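Local coordinates for imidazolonepropionase (Unidentified, PDB 2Q09), which hydrolyses the ring carbon-nitrogen bond of imidazolone-5-propanoate to give N-formimidoyl-L-glutamate, the third step of histidine degradation, at residues 325-337 against 384-396. Numbering follows the deposited sequence.
Sequences IVSLRMAMNMACT and AELSYLIGVDQLV
Asn333 and Ser387 bring the two backbones together, their CA atoms 4.9 Å apart, where the first turns of helix 328-339 meet a short, weakly bonded helix around 385-388; the loop after it passes Met330, Ile390 CA lying 6.2 Å from Met330 CA. Arg329 carries the contact. With a bend at chi3 (66°), its chain brings the guanidinium up to the backbone carbonyls of Leu386 and Leu389 and the side-chain oxygen of Gln394. NE donates to a lone pair of Leu386 O (2.9 Å), in the carbonyl plane. NH1 and NH2 together grip Gln394 OE1, each at 2.7 Å, and the guanidinium and amide planes lie only 10° apart; Gln394 NE2 makes a weak hydrogen bond to Glu385 OE1. Leu386 CD2 lies over one guanidinium face, offset toward its rim, and Trp378 of strand 375-378 also packs on the arginine. Further along, Asn333 ND2 reaches Ser387 O and Tyr388 O through weak hydrogen bonds (3.2 and 3.1 Å). Ile390 sets CD1 against Arg329 O (3.3 Å), while its CG2 faces Met330 CB. On the other flank the selenomethionine Met332 rests CE on Ser387 OG (3.4 Å). Replacing Arg329 with a leucine would probably leave Leu386 O without this donor and the Gln394 amide with just its weak bond among the two segments. One arginine thus ties an early helical turn to the approach to strand 395-400, its buried positive charge probably eased by carbonyl oxygens, with the Glu385 carboxylate near but not in contact.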
ATOM      1  N   ILE A 325      11.460  -5.840  -3.747  1.00 20.87           N
ATOM      2  CA  ILE A 325      11.077  -5.636  -5.134  1.00 20.75           C
ATOM      3  C   ILE A 325      10.203  -4.401  -5.286  1.00 21.49           C
ATOM      4  O   ILE A 325       9.047  -4.378  -4.874  1.00 21.92           O
ATOM      5  CB  ILE A 325      10.353  -6.888  -5.670  1.00 22.03           C
ATOM      6  CG1 ILE A 325      11.265  -8.109  -5.475  1.00 24.46           C
ATOM      7  CG2 ILE A 325      10.016  -6.717  -7.142  1.00 22.19           C
ATOM      8  CD1 ILE A 325      10.616  -9.440  -5.776  1.00 28.25           C
ATOM      9  N   VAL A 326      10.776  -3.366  -5.885  1.00 20.83           N
ATOM     10  CA  VAL A 326      10.078  -2.107  -6.073  1.00 21.74           C
ATOM     11  C   VAL A 326       9.246  -2.118  -7.342  1.00 22.04           C
ATOM     12  O   VAL A 326       9.619  -1.532  -8.358  1.00 21.59           O
ATOM     13  CB  VAL A 326      11.074  -0.947  -6.120  1.00 22.18           C
ATOM     14  CG1 VAL A 326      10.327   0.382  -6.202  1.00 22.70           C
ATOM     15  CG2 VAL A 326      11.956  -0.987  -4.867  1.00 21.79           C
ATOM     16  N   SER A 327       8.116  -2.804  -7.266  1.00 22.07           N
ATOM     17  CA  SER A 327       7.215  -2.912  -8.398  1.00 22.51           C
ATOM     18  C   SER A 327       5.833  -3.336  -7.914  1.00 23.05           C
ATOM     19  O   SER A 327       5.681  -4.384  -7.277  1.00 20.82           O
ATOM     20  CB  SER A 327       7.738  -3.951  -9.393  1.00 23.24           C
ATOM     21  OG  SER A 327       6.853  -4.080 -10.493  1.00 23.12           O
ATOM     22  N   LEU A 328       4.824  -2.522  -8.201  1.00 21.79           N
ATOM     23  CA  LEU A 328       3.465  -2.871  -7.813  1.00 21.20           C
ATOM     24  C   LEU A 328       2.929  -3.859  -8.843  1.00 19.68           C
ATOM     25  O   LEU A 328       2.246  -4.823  -8.508  1.00 19.61           O
ATOM     26  CB  LEU A 328       2.555  -1.639  -7.781  1.00 21.61           C
ATOM     27  CG  LEU A 328       1.071  -1.960  -7.549  1.00 20.20           C
ATOM     28  CD1 LEU A 328       0.898  -2.658  -6.201  1.00 20.51           C
ATOM     29  CD2 LEU A 328       0.244  -0.678  -7.594  1.00 21.23           C
ATOM     30  N   ARG A 329       3.244  -3.606 -10.107  1.00 18.89           N
ATOM     31  CA  ARG A 329       2.771  -4.481 -11.169  1.00 21.33           C
ATOM     32  C   ARG A 329       3.309  -5.903 -11.068  1.00 20.11           C
ATOM     33  O   ARG A 329       2.613  -6.852 -11.422  1.00 19.52           O
ATOM     34  CB  ARG A 329       3.071  -3.864 -12.537  1.00 21.13           C
ATOM     35  CG  ARG A 329       2.208  -2.616 -12.775  1.00 24.48           C
ATOM     36  CD  ARG A 329       2.461  -1.956 -14.116  1.00 25.64           C
ATOM     37  NE  ARG A 329       2.063  -2.807 -15.231  1.00 23.02           N
ATOM     38  CZ  ARG A 329       2.150  -2.436 -16.505  1.00 25.05           C
ATOM     39  NH1 ARG A 329       2.614  -1.229 -16.808  1.00 24.77           N
ATOM     40  NH2 ARG A 329       1.797  -3.264 -17.477  1.00 22.46           N
HETATM   41  N   MSE A 330       4.531  -6.062 -10.565  1.00 20.73           N
HETATM   42  CA  MSE A 330       5.099  -7.400 -10.409  1.00 20.25           C
HETATM   43  C   MSE A 330       4.241  -8.094  -9.346  1.00 21.10           C
HETATM   44  O   MSE A 330       3.964  -9.294  -9.422  1.00 18.26           O
HETATM   45  CB  MSE A 330       6.551  -7.324  -9.930  1.00 20.29           C
HETATM   46  CG  MSE A 330       7.243  -8.672  -9.802  1.00 24.39           C
HETATM   47 SE   MSE A 330       7.540  -9.526 -11.543  1.00 26.81          SE
HETATM   48  CE  MSE A 330       6.315 -11.004 -11.377  1.00 27.45           C
ATOM     49  N   ALA A 331       3.809  -7.322  -8.355  1.00 18.11           N
ATOM     50  CA  ALA A 331       2.977  -7.870  -7.289  1.00 19.07           C
ATOM     51  C   ALA A 331       1.641  -8.342  -7.857  1.00 17.79           C
ATOM     52  O   ALA A 331       1.088  -9.359  -7.429  1.00 17.70           O
ATOM     53  CB  ALA A 331       2.739  -6.816  -6.205  1.00 19.31           C
HETATM   54  N   MSE A 332       1.115  -7.585  -8.813  1.00 17.08           N
HETATM   55  CA  MSE A 332      -0.152  -7.943  -9.447  1.00 18.04           C
HETATM   56  C   MSE A 332       0.027  -9.259 -10.210  1.00 18.09           C
HETATM   57  O   MSE A 332      -0.827 -10.152 -10.158  1.00 19.38           O
HETATM   58  CB  MSE A 332      -0.583  -6.832 -10.408  1.00 18.91           C
HETATM   59  CG  MSE A 332      -0.904  -5.512  -9.696  1.00 20.80           C
HETATM   60 SE   MSE A 332      -1.099  -4.024 -10.901  1.00 26.32          SE
HETATM   61  CE  MSE A 332      -2.898  -4.480 -11.585  1.00 23.94           C
ATOM     62  N   ASN A 333       1.140  -9.363 -10.930  1.00 17.88           N
ATOM     63  CA  ASN A 333       1.444 -10.568 -11.696  1.00 16.20           C
ATOM     64  C   ASN A 333       1.562 -11.761 -10.742  1.00 17.48           C
ATOM     65  O   ASN A 333       1.063 -12.850 -11.023  1.00 16.49           O
ATOM     66  CB  ASN A 333       2.747 -10.366 -12.472  1.00 16.73           C
ATOM     67  CG  ASN A 333       3.086 -11.531 -13.375  1.00 20.26           C
ATOM     68  OD1 ASN A 333       3.500 -12.598 -12.912  1.00 19.92           O
ATOM     69  ND2 ASN A 333       2.904 -11.336 -14.680  1.00 20.42           N
HETATM   70  N   MSE A 334       2.210 -11.544  -9.603  1.00 15.66           N
HETATM   71  CA  MSE A 334       2.367 -12.619  -8.634  1.00 18.47           C
HETATM   72  C   MSE A 334       1.061 -12.986  -7.939  1.00 17.59           C
HETATM   73  O   MSE A 334       0.843 -14.153  -7.630  1.00 18.67           O
HETATM   74  CB  MSE A 334       3.440 -12.266  -7.601  1.00 20.62           C
HETATM   75  CG  MSE A 334       4.837 -12.271  -8.185  1.00 24.53           C
HETATM   76 SE   MSE A 334       6.230 -12.087  -6.843  1.00 30.39          SE
HETATM   77  CE  MSE A 334       7.779 -12.323  -8.005  1.00 27.44           C
ATOM     78  N   ALA A 335       0.199 -12.006  -7.685  1.00 17.65           N
ATOM     79  CA  ALA A 335      -1.084 -12.302  -7.057  1.00 19.42           C
ATOM     80  C   ALA A 335      -1.845 -13.262  -7.977  1.00 19.22           C
ATOM     81  O   ALA A 335      -2.485 -14.202  -7.514  1.00 20.26           O
ATOM     82  CB  ALA A 335      -1.889 -11.022  -6.857  1.00 18.07           C
ATOM     83  N   CYS A 336      -1.754 -13.028  -9.281  1.00 19.08           N
ATOM     84  CA  CYS A 336      -2.437 -13.882 -10.248  1.00 20.08           C
ATOM     85  C   CYS A 336      -1.778 -15.253 -10.323  1.00 20.79           C
ATOM     86  O   CYS A 336      -2.428 -16.281 -10.151  1.00 20.99           O
ATOM     87  CB  CYS A 336      -2.415 -13.248 -11.642  1.00 19.97           C
ATOM     88  SG  CYS A 336      -3.427 -11.756 -11.826  1.00 21.78           S
ATOM     89  N   THR A 337      -0.472 -15.260 -10.564  1.00 20.56           N
ATOM     90  CA  THR A 337       0.272 -16.506 -10.713  1.00 19.10           C
ATOM     91  C   THR A 337       0.386 -17.353  -9.444  1.00 20.02           C
ATOM     92  O   THR A 337       0.200 -18.570  -9.502  1.00 20.16           O
ATOM     93  CB  THR A 337       1.698 -16.231 -11.241  1.00 19.72           C
ATOM     94  OG1 THR A 337       1.619 -15.567 -12.509  1.00 21.20           O
ATOM     95  CG2 THR A 337       2.472 -17.545 -11.407  1.00 20.66           C
ATOM     96  N   ALA A 384      -6.185  -5.792 -18.819  1.00 22.97           N
ATOM     97  CA  ALA A 384      -5.674  -7.091 -18.389  1.00 22.84           C
ATOM     98  C   ALA A 384      -4.150  -7.107 -18.521  1.00 23.10           C
ATOM     99  O   ALA A 384      -3.450  -7.804 -17.779  1.00 21.59           O
ATOM    100  CB  ALA A 384      -6.284  -8.215 -19.247  1.00 23.53           C
ATOM    101  N   GLU A 385      -3.634  -6.331 -19.469  1.00 23.00           N
ATOM    102  CA  GLU A 385      -2.197  -6.288 -19.693  1.00 24.13           C
ATOM    103  C   GLU A 385      -1.397  -5.683 -18.530  1.00 23.88           C
ATOM    104  O   GLU A 385      -0.198  -5.941 -18.396  1.00 23.53           O
ATOM    105  CB  GLU A 385      -1.877  -5.527 -20.985  1.00 26.63           C
ATOM    106  CG  GLU A 385      -0.380  -5.445 -21.238  1.00 31.13           C
ATOM    107  CD  GLU A 385      -0.023  -5.151 -22.680  1.00 34.58           C
ATOM    108  OE1 GLU A 385       1.185  -5.052 -22.961  1.00 33.00           O
ATOM    109  OE2 GLU A 385      -0.932  -5.021 -23.531  1.00 34.60           O
ATOM    110  N   LEU A 386      -2.050  -4.897 -17.679  1.00 22.66           N
ATOM    111  CA  LEU A 386      -1.339  -4.271 -16.565  1.00 22.01           C
ATOM    112  C   LEU A 386      -0.804  -5.283 -15.552  1.00 22.32           C
ATOM    113  O   LEU A 386       0.223  -5.043 -14.921  1.00 21.25           O
ATOM    114  CB  LEU A 386      -2.240  -3.247 -15.872  1.00 21.70           C
ATOM    115  CG  LEU A 386      -2.719  -2.134 -16.806  1.00 22.33           C
ATOM    116  CD1 LEU A 386      -3.477  -1.070 -16.013  1.00 22.52           C
ATOM    117  CD2 LEU A 386      -1.534  -1.512 -17.509  1.00 22.93           C
ATOM    118  N   SER A 387      -1.502  -6.407 -15.401  1.00 22.26           N
ATOM    119  CA  SER A 387      -1.079  -7.478 -14.494  1.00 22.37           C
ATOM    120  C   SER A 387      -0.182  -8.471 -15.239  1.00 22.22           C
ATOM    121  O   SER A 387       0.492  -9.297 -14.617  1.00 23.10           O
ATOM    122  CB  SER A 387      -2.296  -8.263 -13.964  1.00 22.43           C
ATOM    123  OG  SER A 387      -3.152  -7.460 -13.180  1.00 26.83           O
ATOM    124  N   TYR A 388      -0.188  -8.391 -16.566  1.00 22.41           N
ATOM    125  CA  TYR A 388       0.549  -9.329 -17.405  1.00 21.98           C
ATOM    126  C   TYR A 388       1.987  -8.961 -17.771  1.00 22.45           C
ATOM    127  O   TYR A 388       2.930  -9.616 -17.311  1.00 23.68           O
ATOM    128  CB  TYR A 388      -0.244  -9.580 -18.695  1.00 21.48           C
ATOM    129  CG  TYR A 388       0.198 -10.807 -19.454  1.00 20.65           C
ATOM    130  CD1 TYR A 388      -0.148 -12.080 -19.006  1.00 21.54           C
ATOM    131  CD2 TYR A 388       0.973 -10.703 -20.610  1.00 23.34           C
ATOM    132  CE1 TYR A 388       0.263 -13.226 -19.695  1.00 22.89           C
ATOM    133  CE2 TYR A 388       1.391 -11.833 -21.300  1.00 23.36           C
ATOM    134  CZ  TYR A 388       1.031 -13.089 -20.840  1.00 23.53           C
ATOM    135  OH  TYR A 388       1.446 -14.207 -21.523  1.00 24.05           O
ATOM    136  N   LEU A 389       2.150  -7.942 -18.614  1.00 21.98           N
ATOM    137  CA  LEU A 389       3.470  -7.506 -19.066  1.00 24.16           C
ATOM    138  C   LEU A 389       4.066  -6.541 -18.051  1.00 22.83           C
ATOM    139  O   LEU A 389       3.556  -5.432 -17.864  1.00 23.11           O
ATOM    140  CB  LEU A 389       3.361  -6.812 -20.428  1.00 26.11           C
ATOM    141  CG  LEU A 389       4.698  -6.391 -21.039  1.00 27.95           C
ATOM    142  CD1 LEU A 389       5.542  -7.613 -21.333  1.00 27.48           C
ATOM    143  CD2 LEU A 389       4.437  -5.607 -22.312  1.00 32.58           C
ATOM    144  N   ILE A 390       5.168  -6.958 -17.436  1.00 21.32           N
ATOM    145  CA  ILE A 390       5.818  -6.171 -16.393  1.00 21.01           C
ATOM    146  C   ILE A 390       7.170  -5.573 -16.764  1.00 21.13           C
ATOM    147  O   ILE A 390       7.886  -6.123 -17.591  1.00 21.70           O
ATOM    148  CB  ILE A 390       6.018  -7.057 -15.133  1.00 21.32           C
ATOM    149  CG1 ILE A 390       4.734  -7.853 -14.833  1.00 22.24           C
ATOM    150  CG2 ILE A 390       6.436  -6.210 -13.941  1.00 22.83           C
ATOM    151  CD1 ILE A 390       3.516  -6.996 -14.548  1.00 21.51           C
ATOM    152  N   GLY A 391       7.495  -4.432 -16.153  1.00 22.36           N
ATOM    153  CA  GLY A 391       8.783  -3.796 -16.371  1.00 21.78           C
ATOM    154  C   GLY A 391       8.941  -2.785 -17.492  1.00 22.72           C
ATOM    155  O   GLY A 391      10.020  -2.221 -17.649  1.00 21.86           O
ATOM    156  N   VAL A 392       7.886  -2.554 -18.269  1.00 21.10           N
ATOM    157  CA  VAL A 392       7.944  -1.613 -19.387  1.00 21.99           C
ATOM    158  C   VAL A 392       7.150  -0.332 -19.124  1.00 23.07           C
ATOM    159  O   VAL A 392       6.000  -0.385 -18.680  1.00 23.96           O
ATOM    160  CB  VAL A 392       7.380  -2.266 -20.676  1.00 20.81           C
ATOM    161  CG1 VAL A 392       7.423  -1.285 -21.832  1.00 20.28           C
ATOM    162  CG2 VAL A 392       8.171  -3.519 -21.010  1.00 20.06           C
ATOM    163  N   ASP A 393       7.762   0.818 -19.403  1.00 22.22           N
ATOM    164  CA  ASP A 393       7.083   2.097 -19.217  1.00 23.18           C
ATOM    165  C   ASP A 393       6.009   2.185 -20.296  1.00 22.99           C
ATOM    166  O   ASP A 393       6.308   2.114 -21.487  1.00 21.79           O
ATOM    167  CB  ASP A 393       8.061   3.268 -19.370  1.00 23.40           C
ATOM    168  CG  ASP A 393       9.023   3.398 -18.196  1.00 27.71           C
ATOM    169  OD1 ASP A 393       8.871   2.660 -17.200  1.00 26.18           O
ATOM    170  OD2 ASP A 393       9.934   4.252 -18.278  1.00 26.45           O
ATOM    171  N   GLN A 394       4.758   2.343 -19.881  1.00 23.39           N
ATOM    172  CA  GLN A 394       3.647   2.387 -20.827  1.00 22.56           C
ATOM    173  C   GLN A 394       2.702   3.569 -20.631  1.00 23.40           C
ATOM    174  O   GLN A 394       1.639   3.634 -21.259  1.00 21.45           O
ATOM    175  CB  GLN A 394       2.853   1.084 -20.734  1.00 21.84           C
ATOM    176  CG  GLN A 394       3.668  -0.153 -21.058  1.00 21.73           C
ATOM    177  CD  GLN A 394       2.961  -1.428 -20.650  1.00 24.68           C
ATOM    178  OE1 GLN A 394       2.887  -1.760 -19.461  1.00 26.01           O
ATOM    179  NE2 GLN A 394       2.422  -2.148 -21.633  1.00 26.22           N
ATOM    180  N   LEU A 395       3.081   4.503 -19.767  1.00 23.15           N
ATOM    181  CA  LEU A 395       2.239   5.665 -19.519  1.00 24.49           C
ATOM    182  C   LEU A 395       2.388   6.729 -20.595  1.00 25.15           C
ATOM    183  O   LEU A 395       3.498   7.074 -20.991  1.00 24.08           O
ATOM    184  CB  LEU A 395       2.562   6.287 -18.162  1.00 22.65           C
ATOM    185  CG  LEU A 395       2.186   5.470 -16.927  1.00 23.59           C
ATOM    186  CD1 LEU A 395       2.691   6.189 -15.682  1.00 20.80           C
ATOM    187  CD2 LEU A 395       0.685   5.274 -16.880  1.00 21.69           C
ATOM    188  N   VAL A 396       1.260   7.232 -21.074  1.00 27.09           N
ATOM    189  CA  VAL A 396       1.257   8.286 -22.079  1.00 27.56           C
ATOM    190  C   VAL A 396       0.943   9.571 -21.319  1.00 28.78           C
ATOM    191  O   VAL A 396       1.383  10.664 -21.689  1.00 29.05           O
ATOM    192  CB  VAL A 396       0.168   8.041 -23.147  1.00 28.79           C
ATOM    193  CG1 VAL A 396      -0.117   9.321 -23.907  1.00 29.25           C
ATOM    194  CG2 VAL A 396       0.622   6.950 -24.112  1.00 28.71           C
TER